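Local atomic coordinates of probable disease resistance protein At5g66900 (Arabidopsis thaliana, PDB entry 7L7W), a protein that probably acts in plant disease resistance as a helper immune receptor whose RPW8-type coiled-coil domain, the part present here, is linked to calcium-permeable cation channels and cell death. Residues I79-V84 and E105-D110. The protein carries 2 engineered substitutions. Residues are numbered along the deposited sequence; the frame is centred on the assembly and turned at random.
Sequences IERADV and ERINKD. With NI (nickel (II) ion), chain B.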
loop_
_atom_site.group_PDB
_atom_site.type_symbol
_atom_site.label_atom_id
_atom_site.label_comp_id
_atom_site.label_asym_id
_atom_site.label_seq_id
_atom_site.Cartn_x
_atom_site.Cartn_y
_atom_site.Cartn_z
ATOM N N ILE A 79 -0.556 -4.306 27.107
ATOM C CA ILE A 79 -1.896 -4.519 26.566
ATOM C C ILE A 79 -2.484 -3.200 26.073
ATOM O O ILE A 79 -3.214 -3.167 25.074
ATOM C CB ILE A 79 -2.790 -5.189 27.623
ATOM C CG1 ILE A 79 -2.262 -6.584 27.950
ATOM C CG2 ILE A 79 -4.211 -5.307 27.134
ATOM C CD1 ILE A 79 -2.917 -7.237 29.190
ATOM N N GLU A 80 -2.131 -2.079 26.719
ATOM C CA GLU A 80 -2.653 -0.794 26.265
ATOM C C GLU A 80 -1.964 -0.310 24.995
ATOM O O GLU A 80 -2.597 0.370 24.174
ATOM C CB GLU A 80 -2.541 0.246 27.368
ATOM C CG GLU A 80 -3.797 0.305 28.219
ATOM C CD GLU A 80 -5.038 0.687 27.421
ATOM O OE1 GLU A 80 -5.684 -0.227 26.854
ATOM O OE2 GLU A 80 -5.375 1.896 27.379
ATOM N N ARG A 81 -0.688 -0.653 24.793
ATOM C CA ARG A 81 -0.083 -0.373 23.490
ATOM C C ARG A 81 -0.762 -1.180 22.385
ATOM O O ARG A 81 -1.038 -0.651 21.299
ATOM C CB ARG A 81 1.411 -0.658 23.535
ATOM C CG ARG A 81 2.169 0.382 24.370
ATOM C CD ARG A 81 3.445 -0.187 24.942
ATOM N NE ARG A 81 4.242 -0.818 23.896
ATOM C CZ ARG A 81 5.129 -1.788 24.111
ATOM N NH1 ARG A 81 5.331 -2.252 25.349
ATOM N NH2 ARG A 81 5.807 -2.299 23.082
ATOM N N ALA A 82 -1.063 -2.461 22.644
ATOM C CA ALA A 82 -1.820 -3.214 21.647
ATOM C C ALA A 82 -3.165 -2.549 21.375
ATOM O O ALA A 82 -3.585 -2.432 20.218
ATOM C CB ALA A 82 -2.012 -4.667 22.079
ATOM N N ASP A 83 -3.844 -2.086 22.427
ATOM C CA ASP A 83 -5.156 -1.467 22.254
ATOM C C ASP A 83 -5.059 -0.227 21.372
ATOM O O ASP A 83 -5.804 -0.081 20.392
ATOM C CB ASP A 83 -5.741 -1.128 23.630
ATOM C CG ASP A 83 -7.237 -0.828 23.594
ATOM O OD1 ASP A 83 -7.836 -0.861 22.508
ATOM O OD2 ASP A 83 -7.826 -0.569 24.670
ATOM N N VAL A 84 -4.128 0.669 21.694
ATOM C CA VAL A 84 -3.979 1.906 20.935
ATOM C C VAL A 84 -3.637 1.611 19.480
ATOM O O VAL A 84 -4.199 2.223 18.552
ATOM C CB VAL A 84 -2.915 2.792 21.600
ATOM C CG1 VAL A 84 -2.426 3.847 20.644
ATOM C CG2 VAL A 84 -3.484 3.424 22.863
ATOM N N GLU A 105 5.136 -5.714 15.773
ATOM C CA GLU A 105 6.024 -6.819 16.099
ATOM C C GLU A 105 6.611 -6.642 17.492
ATOM O O GLU A 105 6.656 -7.596 18.279
ATOM C CB GLU A 105 7.127 -6.941 15.048
ATOM C CG GLU A 105 6.664 -7.648 13.781
ATOM C CD GLU A 105 7.672 -7.549 12.635
ATOM O OE1 GLU A 105 8.617 -6.726 12.741
ATOM O OE2 GLU A 105 7.517 -8.297 11.634
ATOM N N ARG A 106 6.989 -5.418 17.857
ATOM C CA ARG A 106 7.609 -5.310 19.162
ATOM C C ARG A 106 6.581 -5.512 20.262
ATOM O O ARG A 106 6.887 -6.150 21.279
ATOM C CB ARG A 106 8.369 -4.005 19.346
ATOM C CG ARG A 106 9.539 -4.366 20.199
ATOM C CD ARG A 106 10.680 -3.405 20.263
ATOM N NE ARG A 106 11.487 -3.787 21.420
ATOM C CZ ARG A 106 11.092 -3.680 22.693
ATOM N NH1 ARG A 106 9.897 -3.176 23.002
ATOM N NH2 ARG A 106 11.903 -4.075 23.669
ATOM N N ILE A 107 5.336 -5.059 20.048
ATOM C CA ILE A 107 4.297 -5.378 21.026
ATOM C C ILE A 107 4.219 -6.882 21.194
ATOM O O ILE A 107 4.319 -7.411 22.308
ATOM C CB ILE A 107 2.943 -4.790 20.602
ATOM C CG1 ILE A 107 3.032 -3.257 20.544
ATOM C CG2 ILE A 107 1.845 -5.268 21.546
ATOM C CD1 ILE A 107 1.734 -2.581 20.163
ATOM N N ASN A 108 4.161 -7.588 20.062
ATOM C CA ASN A 108 4.156 -9.044 20.044
ATOM C C ASN A 108 5.293 -9.593 20.895
ATOM O O ASN A 108 5.061 -10.372 21.833
ATOM C CB ASN A 108 4.270 -9.515 18.591
ATOM C CG ASN A 108 3.997 -10.979 18.419
ATOM O OD1 ASN A 108 2.881 -11.367 18.074
ATOM N ND2 ASN A 108 5.020 -11.807 18.618
ATOM N N LYS A 109 6.530 -9.133 20.636
ATOM C CA LYS A 109 7.652 -9.732 21.349
ATOM C C LYS A 109 7.482 -9.521 22.848
ATOM O O LYS A 109 7.616 -10.471 23.632
ATOM C CB LYS A 109 8.996 -9.177 20.854
ATOM C CG LYS A 109 10.222 -9.709 21.650
ATOM C CD LYS A 109 9.991 -11.187 22.112
ATOM C CE LYS A 109 11.050 -11.774 23.046
ATOM N NZ LYS A 109 10.463 -12.961 23.744
ATOM N N ASP A 110 7.075 -8.313 23.245
ATOM C CA ASP A 110 6.943 -8.018 24.665
ATOM C C ASP A 110 5.944 -8.972 25.307
ATOM O O ASP A 110 6.245 -9.612 26.329
ATOM C CB ASP A 110 6.537 -6.554 24.848
ATOM C CG ASP A 110 7.652 -5.583 24.441
ATOM O OD1 ASP A 110 8.743 -6.058 24.050
ATOM O OD2 ASP A 110 7.438 -4.348 24.493
HETATM NI NI NI B . -7.203 1.042 25.802
#
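Two antiparallel helices of the four-helix bundle of the RPW8-type coiled-coil domain, 70-88 and 97-114, meet here through an apolar contact of Ile107 with Ala82 and the Arg81 backbone, and a salt-bridge network beside it. The segment axes come within 9.9 Å at 153° between their directions, and the backbones are nearest at Ala82 and Ile107. Ile107 is the wedge: with CG1 anti to its carbonyl carbon and chi2 extended, it lays CD1 against the backbone of the facing helix, 3.6 Å from Arg81 O, while its other branch, CG2, rests on Ala82 CB at 3.9 Å. Ile107 also touches Ala85 of helix 70-88, and Ala82 also touches Val27 of helix 20-32, so the small residue is packed between two neighbouring helices of the bundle. Arg81 runs alongside Ile107 in the reverse sense, bends at chi3 (51°) and brings NH2 to 3.9 Å from Ile107 CG1. Its guanidinium then grips a single oxygen end-on: NH1 and NH2 both donate to Asp110 OD2, the latter at 3.0 Å. OD2 lies in the guanidinium plane. The carboxylate is turned 68° from that plane; OD2 offers its anti lone pair to NH1 and is met by NH2 from above the carboxylate plane. Arg106, one turn before Asp110, adds a salt bridge from NH1 to the same OD2 at 3.1 Å. This shared carboxylate probably offsets the repulsion between the two arginines, whose NH2 (Arg81) and NH1 (Arg106) are 4.2 Å apart. Glu80 binds a nickel ion through both carboxylate oxygens and Asp83 through OD2.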